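Local coordinates for N-acetylglucosamine-6-phosphate deacetylase (Thermotoga maritima, PDB 1O12), which probably catalyses the metal-dependent removal of the acetyl group from N-acetylglucosamine 6-phosphate in amino-sugar metabolism, at residues V95-K103 with H143-E154; C240-K251 with K312-C320. One frame throughout, in Å; residues are numbered along the deposited sequence.

Interaction 1 of 2, residues V95-K103 with H143-E154; sequences VSTSLEKMK and HIRPPSERELSE
The backbone carbonyl Thr-97 O is gripped by both terminal nitrogens of Arg-145: NH1 lies 2.9 Å from Thr-97 O in a nearly straight bond (166°), and NH2 adds a longer, weak one. The contact joins two loops of the amidohydrolase TIM barrel, the turn from strand 87-93 into helix 99-115 and the excursion following strand 121-127, whose Glu-127 binds the iron. Thr-97 O meets the guanidinium at its edge, and so does the carboxylate of Glu-151, held side-on through NE and NH2 in a salt bridge with Arg-145 NH2 2.5 Å from Glu-151 OE1. Tyr-130 gives OE1 a further partner. Arg-145 CG stands between the backbone N and the carbonyl carbon (chi1 56°), and the extended chain beyond it carries the guanidinium to Thr-97 O. Replacement of Arg-145 by an alanine is likely to leave Thr-97 O without these donors and the carboxylate of Glu-151 without its charged mate. Beside this polar centre, Thr-97 CA sits over one face of the His-143 ring in a CH-pi contact, 3.7 Å from the ring centroid. Ser-98 then caps helix 99-115, its OG accepting from Lys-101 N. Leu-99, the first residue of that helix, lies against the aliphatic stem of Glu-151 and crosses Glu-154 at about a right angle, Leu-99 CD2 resting 3.8 Å from Glu-154 CG.

Interaction 2 of 2, residues C240-K251 with K312-C320; sequences CDGVHLSREMVK and KNFRKFTGC
Cys-240 opens the contact with two different groups: its O accepts from Asn-313 ND2 at 2.6 Å, in the carbonyl plane, while its SG meets the edge of the Phe-314 ring, 3.7 Å from Phe-314 CD2. In the TIM-barrel fold of the amidohydrolases this is where the loop after strand 235-239 and the start of helix 247-257 pack on helix 307-318; the short helical segments cross at -79°. Asp-241 folds the loop on itself in an Asx turn, its OD2 accepting from the N atoms of Val-243 and His-244, and its OD1 takes His-244 ND1, steadying a histidine predicted to bind substrate. Gly-242, with positive phi, brings its CA near the far end of Phe-317. Ser-246 is the N-cap of helix 247-257, its OG weakly accepting from Met-249 N, and the same OG hydrogen-bonds to Arg-220 O of the second subunit. Arg-247 then crosses Phe-317 obliquely: its CB lies over one ring face, 3.9 Å from the centroid, and Phe-317 CD2 in turn sits over a face of the guanidinium. Val-250 divides its branches. CG1, anti to the backbone N (chi1 175°), faces Phe-314 and Thr-318, whereas Val-250 CG2 comes 3.9 Å from Phe-317 CD1.

Interactions 1 and 2 illustrate how one barrel joins its loops and helices by different chemistry. They lie on opposite sides of the chain's centre, their own centres 34 Å apart and their nearest atoms about 12 Å apart, and they share no element. Both are partly buried. Interaction 1 centres on an arginine that links a backbone carbonyl to a carboxylate of its own segment, with apolar contacts beside it, and it reaches toward the iron site through Ser-96. Interaction 2 rests mainly on aromatic and aliphatic contacts of helix 307-318 with helix 247-257 and the loop before it, plus a hydrogen bond from a side-chain amide to a backbone carbonyl. No other chain touches 95-103 or 143-154, whereas 240-251 also meets the second subunit.

Interaction 1 of 2, residues V95-K103 with H143-E154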
# COMPACT_ATOMS: atom_id res chain seq x y z
N VAL A 95 24.19 17.33 0.89
CA VAL A 95 23.59 17.02 -0.41
C VAL A 95 24.78 16.49 -1.23
O VAL A 95 25.89 16.45 -0.71
CB VAL A 95 22.97 18.26 -1.07
CG1 VAL A 95 21.72 18.66 -0.33
CG2 VAL A 95 23.97 19.41 -1.08
N SER A 96 24.56 16.05 -2.46
CA SER A 96 25.67 15.56 -3.28
C SER A 96 26.72 16.68 -3.40
O SER A 96 26.40 17.85 -3.63
CB SER A 96 25.20 15.14 -4.66
OG SER A 96 24.40 13.98 -4.56
N THR A 97 27.98 16.29 -3.24
CA THR A 97 29.05 17.27 -3.30
C THR A 97 30.42 16.61 -3.52
O THR A 97 30.50 15.42 -3.82
CB THR A 97 29.03 18.12 -1.99
OG1 THR A 97 29.80 19.32 -2.19
CG2 THR A 97 29.57 17.30 -0.79
N SER A 98 31.48 17.39 -3.37
CA SER A 98 32.83 16.86 -3.57
C SER A 98 33.39 16.10 -2.36
O SER A 98 33.00 16.36 -1.23
CB SER A 98 33.80 18.01 -3.93
OG SER A 98 33.73 19.09 -3.01
N LEU A 99 34.29 15.16 -2.60
CA LEU A 99 34.92 14.42 -1.51
C LEU A 99 35.57 15.47 -0.60
O LEU A 99 35.73 15.27 0.60
CB LEU A 99 36.00 13.46 -2.03
CG LEU A 99 36.12 12.08 -1.36
CD1 LEU A 99 37.44 11.42 -1.75
CD2 LEU A 99 36.05 12.20 0.14
N GLU A 100 35.96 16.60 -1.18
CA GLU A 100 36.60 17.64 -0.40
C GLU A 100 35.65 18.26 0.61
O GLU A 100 35.94 18.26 1.80
CB GLU A 100 37.17 18.71 -1.32
CG GLU A 100 38.64 18.98 -1.09
CD GLU A 100 38.95 19.56 0.30
OE1 GLU A 100 38.92 18.79 1.31
OE2 GLU A 100 39.22 20.79 0.39
N LYS A 101 34.53 18.79 0.14
CA LYS A 101 33.54 19.39 1.03
C LYS A 101 33.17 18.41 2.12
O LYS A 101 33.10 18.76 3.29
CB LYS A 101 32.29 19.78 0.25
CG LYS A 101 32.46 21.01 -0.61
CD LYS A 101 32.91 22.19 0.24
CE LYS A 101 31.98 22.39 1.45
NZ LYS A 101 30.57 22.54 0.99
N MSE A 102 32.92 17.18 1.71
CA MSE A 102 32.57 16.09 2.60
C MSE A 102 33.55 16.01 3.77
O MSE A 102 33.13 16.09 4.93
CB MSE A 102 32.59 14.79 1.80
CG MSE A 102 31.35 13.93 1.85
SE MSE A 102 31.23 12.83 0.21
CE MSE A 102 30.12 14.03 -0.90
N LYS A 103 34.84 15.84 3.48
CA LYS A 103 35.87 15.73 4.51
C LYS A 103 35.85 16.93 5.43
O LYS A 103 36.02 16.78 6.64
CB LYS A 103 37.28 15.60 3.91
CG LYS A 103 37.51 14.35 3.04
CD LYS A 103 38.93 13.79 3.27
CE LYS A 103 40.03 14.87 3.10
NZ LYS A 103 41.34 14.57 3.79
N HIS A 143 28.12 16.14 -9.12
CA HIS A 143 28.77 15.47 -7.98
C HIS A 143 28.37 13.99 -7.80
O HIS A 143 29.11 13.23 -7.19
CB HIS A 143 28.50 16.24 -6.68
CG HIS A 143 29.05 17.64 -6.68
ND1 HIS A 143 30.39 17.91 -6.85
CD2 HIS A 143 28.45 18.84 -6.46
CE1 HIS A 143 30.59 19.21 -6.72
NE2 HIS A 143 29.43 19.80 -6.48
N ILE A 144 27.22 13.61 -8.34
CA ILE A 144 26.71 12.24 -8.24
C ILE A 144 27.70 11.29 -8.91
O ILE A 144 28.08 11.49 -10.06
CB ILE A 144 25.31 12.10 -8.92
CG1 ILE A 144 24.33 13.12 -8.34
CG2 ILE A 144 24.78 10.66 -8.71
CD1 ILE A 144 22.88 12.89 -8.74
N ARG A 145 28.08 10.23 -8.22
CA ARG A 145 29.04 9.29 -8.77
C ARG A 145 28.94 8.01 -7.96
O ARG A 145 28.33 7.99 -6.88
CB ARG A 145 30.44 9.87 -8.62
CG ARG A 145 30.74 10.20 -7.16
CD ARG A 145 32.06 10.90 -6.97
NE ARG A 145 32.37 11.21 -5.57
CZ ARG A 145 31.90 12.26 -4.89
NH1 ARG A 145 31.08 13.13 -5.48
NH2 ARG A 145 32.26 12.44 -3.63
N PRO A 146 29.54 6.92 -8.47
CA PRO A 146 29.51 5.65 -7.75
C PRO A 146 30.53 5.66 -6.63
O PRO A 146 31.51 6.41 -6.67
CB PRO A 146 29.87 4.63 -8.82
CG PRO A 146 30.83 5.40 -9.67
CD PRO A 146 30.16 6.75 -9.80
N PRO A 147 30.30 4.86 -5.61
CA PRO A 147 31.23 4.78 -4.48
C PRO A 147 32.51 4.10 -4.93
O PRO A 147 32.49 3.21 -5.78
CB PRO A 147 30.46 3.94 -3.47
CG PRO A 147 29.55 3.10 -4.34
CD PRO A 147 29.08 4.09 -5.36
N SER A 148 33.63 4.52 -4.35
CA SER A 148 34.94 3.99 -4.70
C SER A 148 35.66 3.61 -3.43
O SER A 148 35.38 4.18 -2.38
CB SER A 148 35.75 5.05 -5.43
OG SER A 148 36.19 6.03 -4.50
N GLU A 149 36.62 2.69 -3.54
CA GLU A 149 37.41 2.24 -2.38
C GLU A 149 38.16 3.43 -1.78
O GLU A 149 38.38 3.48 -0.56
CB GLU A 149 38.41 1.17 -2.82
CG GLU A 149 38.97 0.32 -1.71
CD GLU A 149 38.00 -0.76 -1.28
OE1 GLU A 149 37.32 -1.32 -2.17
OE2 GLU A 149 37.91 -1.04 -0.06
N ARG A 150 38.54 4.37 -2.64
CA ARG A 150 39.25 5.59 -2.25
C ARG A 150 38.36 6.51 -1.41
O ARG A 150 38.83 7.14 -0.46
CB ARG A 150 39.72 6.34 -3.50
CG ARG A 150 40.35 7.73 -3.28
CD ARG A 150 40.68 8.38 -4.64
NE ARG A 150 41.38 7.43 -5.52
CZ ARG A 150 41.75 7.66 -6.78
NH1 ARG A 150 41.49 8.83 -7.37
NH2 ARG A 150 42.39 6.71 -7.47
N GLU A 151 37.08 6.61 -1.75
CA GLU A 151 36.21 7.47 -0.96
C GLU A 151 35.69 6.74 0.28
O GLU A 151 35.56 7.34 1.35
CB GLU A 151 35.04 7.98 -1.80
CG GLU A 151 35.45 9.03 -2.80
CD GLU A 151 34.29 9.51 -3.66
OE1 GLU A 151 33.40 10.22 -3.13
OE2 GLU A 151 34.27 9.16 -4.86
N LEU A 152 35.42 5.46 0.15
CA LEU A 152 34.92 4.72 1.28
C LEU A 152 35.80 4.98 2.50
O LEU A 152 35.32 5.01 3.63
CB LEU A 152 34.91 3.24 0.96
CG LEU A 152 34.10 2.44 1.98
CD1 LEU A 152 32.59 2.67 1.69
CD2 LEU A 152 34.46 0.94 1.90
N SER A 153 37.10 5.19 2.26
CA SER A 153 38.04 5.41 3.36
C SER A 153 37.92 6.75 4.08
O SER A 153 38.51 6.93 5.13
CB SER A 153 39.49 5.24 2.86
OG SER A 153 39.99 6.43 2.26
N GLU A 154 37.17 7.69 3.52
CA GLU A 154 37.00 8.97 4.17
C GLU A 154 35.67 9.05 4.95
O GLU A 154 35.41 10.04 5.62
CB GLU A 154 37.04 10.10 3.14
CG GLU A 154 38.35 10.24 2.40
CD GLU A 154 39.51 10.52 3.33
OE1 GLU A 154 40.58 9.94 3.09
OE2 GLU A 154 39.37 11.33 4.28

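Interaction 2 of 2, residues C240-K251 with K312-C320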
# COMPACT_ATOMS: atom_id res chain seq x y z
N CYS A 240 6.06 15.51 6.39
CA CYS A 240 4.66 15.89 6.53
C CYS A 240 4.29 17.34 6.37
O CYS A 240 3.71 17.94 7.26
CB CYS A 240 4.11 15.42 7.85
SG CYS A 240 4.07 13.68 7.87
N ASP A 241 4.57 17.87 5.19
CA ASP A 241 4.30 19.26 4.89
C ASP A 241 3.10 19.44 3.99
O ASP A 241 2.77 20.57 3.62
CB ASP A 241 5.52 19.90 4.24
CG ASP A 241 5.96 19.19 2.98
OD1 ASP A 241 6.99 19.62 2.42
OD2 ASP A 241 5.30 18.23 2.55
N GLY A 242 2.44 18.34 3.65
CA GLY A 242 1.26 18.42 2.79
C GLY A 242 1.59 18.56 1.32
O GLY A 242 0.68 18.48 0.48
N VAL A 243 2.87 18.76 1.01
CA VAL A 243 3.32 18.89 -0.37
C VAL A 243 4.11 17.66 -0.85
O VAL A 243 3.80 17.12 -1.92
CB VAL A 243 4.16 20.17 -0.51
CG1 VAL A 243 4.52 20.41 -1.97
CG2 VAL A 243 3.37 21.34 0.07
N HIS A 244 5.14 17.24 -0.10
CA HIS A 244 5.91 16.05 -0.49
C HIS A 244 5.00 14.82 -0.53
O HIS A 244 5.26 13.87 -1.28
CB HIS A 244 7.08 15.82 0.47
CG HIS A 244 8.21 16.78 0.25
ND1 HIS A 244 8.15 18.10 0.62
CD2 HIS A 244 9.40 16.62 -0.37
CE1 HIS A 244 9.25 18.72 0.23
NE2 HIS A 244 10.02 17.84 -0.37
N LEU A 245 3.95 14.84 0.28
CA LEU A 245 2.92 13.80 0.29
C LEU A 245 1.61 14.52 0.58
O LEU A 245 1.58 15.50 1.35
CB LEU A 245 3.09 12.78 1.40
CG LEU A 245 4.25 11.82 1.49
CD1 LEU A 245 5.49 12.57 1.92
CD2 LEU A 245 3.88 10.75 2.53
N SER A 246 0.51 14.05 0.01
CA SER A 246 -0.75 14.69 0.31
C SER A 246 -1.24 14.06 1.61
O SER A 246 -0.75 13.00 2.03
CB SER A 246 -1.78 14.44 -0.79
OG SER A 246 -2.07 13.05 -0.93
N ARG A 247 -2.21 14.70 2.25
CA ARG A 247 -2.76 14.14 3.46
C ARG A 247 -3.26 12.69 3.18
O ARG A 247 -3.06 11.79 3.98
CB ARG A 247 -3.86 15.08 3.99
CG ARG A 247 -5.31 14.58 3.85
CD ARG A 247 -6.04 14.48 5.21
NE ARG A 247 -6.15 15.78 5.86
CZ ARG A 247 -6.55 15.97 7.13
NH1 ARG A 247 -6.62 17.20 7.64
NH2 ARG A 247 -6.86 14.91 7.89
N GLU A 248 -3.89 12.45 2.03
CA GLU A 248 -4.34 11.08 1.75
C GLU A 248 -3.18 10.07 1.71
O GLU A 248 -3.30 8.97 2.25
CB GLU A 248 -5.12 11.03 0.44
CG GLU A 248 -6.34 11.91 0.44
CD GLU A 248 -5.99 13.41 0.45
OE1 GLU A 248 -5.11 13.82 -0.35
OE2 GLU A 248 -6.59 14.17 1.26
N MSE A 249 -2.06 10.42 1.08
CA MSE A 249 -0.90 9.53 1.01
C MSE A 249 -0.40 9.17 2.40
O MSE A 249 -0.17 8.00 2.72
CB MSE A 249 0.25 10.19 0.27
CG MSE A 249 0.74 9.42 -0.94
SE MSE A 249 1.09 7.49 -0.70
CE MSE A 249 2.33 7.27 -2.21
N VAL A 250 -0.18 10.22 3.21
CA VAL A 250 0.27 10.05 4.57
C VAL A 250 -0.70 9.10 5.27
O VAL A 250 -0.28 8.17 5.98
CB VAL A 250 0.27 11.40 5.35
CG1 VAL A 250 0.62 11.15 6.81
CG2 VAL A 250 1.26 12.36 4.73
N LYS A 251 -1.99 9.35 5.11
CA LYS A 251 -2.99 8.49 5.73
C LYS A 251 -2.83 7.04 5.28
O LYS A 251 -3.00 6.12 6.06
CB LYS A 251 -4.39 8.97 5.41
CG LYS A 251 -5.37 8.80 6.56
CD LYS A 251 -6.66 9.62 6.32
CE LYS A 251 -6.34 11.12 6.14
NZ LYS A 251 -7.55 11.98 5.86
N LYS A 312 2.49 18.17 14.38
CA LYS A 312 1.10 18.57 14.38
C LYS A 312 0.43 18.03 13.13
O LYS A 312 -0.67 17.46 13.19
CB LYS A 312 0.95 20.09 14.41
CG LYS A 312 1.38 20.76 15.71
CD LYS A 312 0.79 22.17 15.81
CE LYS A 312 1.57 23.09 16.75
NZ LYS A 312 2.89 23.54 16.17
N ASN A 313 1.12 18.20 11.99
CA ASN A 313 0.56 17.77 10.72
C ASN A 313 0.27 16.30 10.74
O ASN A 313 -0.86 15.88 10.47
CB ASN A 313 1.51 18.07 9.53
CG ASN A 313 1.51 19.54 9.13
OD1 ASN A 313 0.61 20.31 9.46
ND2 ASN A 313 2.53 19.94 8.38
N PHE A 314 1.28 15.50 11.08
CA PHE A 314 1.13 14.06 11.12
C PHE A 314 -0.03 13.67 11.97
O PHE A 314 -0.85 12.84 11.59
CB PHE A 314 2.38 13.39 11.66
CG PHE A 314 2.33 11.90 11.54
CD1 PHE A 314 1.80 11.12 12.56
CD2 PHE A 314 2.76 11.29 10.36
CE1 PHE A 314 1.70 9.73 12.43
CE2 PHE A 314 2.68 9.91 10.20
CZ PHE A 314 2.15 9.13 11.24
N ARG A 315 -0.11 14.28 13.15
CA ARG A 315 -1.19 14.00 14.07
C ARG A 315 -2.55 14.32 13.46
O ARG A 315 -3.51 13.58 13.67
CB ARG A 315 -1.02 14.82 15.34
CG ARG A 315 -2.11 14.52 16.35
CD ARG A 315 -2.29 15.65 17.31
NE ARG A 315 -2.84 15.17 18.57
CZ ARG A 315 -3.22 15.94 19.58
NH1 ARG A 315 -3.11 17.26 19.47
NH2 ARG A 315 -3.70 15.40 20.70
N LYS A 316 -2.64 15.41 12.71
CA LYS A 316 -3.91 15.79 12.11
C LYS A 316 -4.27 14.92 10.92
O LYS A 316 -5.43 14.55 10.75
CB LYS A 316 -3.85 17.25 11.67
CG LYS A 316 -5.12 17.77 11.01
CD LYS A 316 -4.80 19.03 10.21
CE LYS A 316 -3.84 19.96 11.00
NZ LYS A 316 -2.57 20.33 10.24
N PHE A 317 -3.28 14.60 10.09
CA PHE A 317 -3.52 13.79 8.92
C PHE A 317 -4.03 12.40 9.28
O PHE A 317 -4.95 11.88 8.65
CB PHE A 317 -2.24 13.66 8.08
CG PHE A 317 -1.79 14.95 7.45
CD1 PHE A 317 -0.53 15.06 6.90
CD2 PHE A 317 -2.65 16.06 7.37
CE1 PHE A 317 -0.10 16.25 6.27
CE2 PHE A 317 -2.25 17.25 6.76
CZ PHE A 317 -0.97 17.34 6.20
N THR A 318 -3.45 11.81 10.32
CA THR A 318 -3.78 10.45 10.70
C THR A 318 -4.74 10.25 11.86
O THR A 318 -5.42 9.24 11.94
CB THR A 318 -2.50 9.64 11.06
OG1 THR A 318 -2.01 10.04 12.35
CG2 THR A 318 -1.41 9.88 10.01
N GLY A 319 -4.80 11.21 12.78
CA GLY A 319 -5.66 11.03 13.92
C GLY A 319 -5.04 10.03 14.88
O GLY A 319 -5.74 9.45 15.71
N CYS A 320 -3.73 9.81 14.79
CA CYS A 320 -3.07 8.85 15.69
C CYS A 320 -3.00 9.38 17.12
O CYS A 320 -3.32 10.54 17.39
CB CYS A 320 -1.65 8.57 15.21
SG CYS A 320 -0.58 10.02 15.46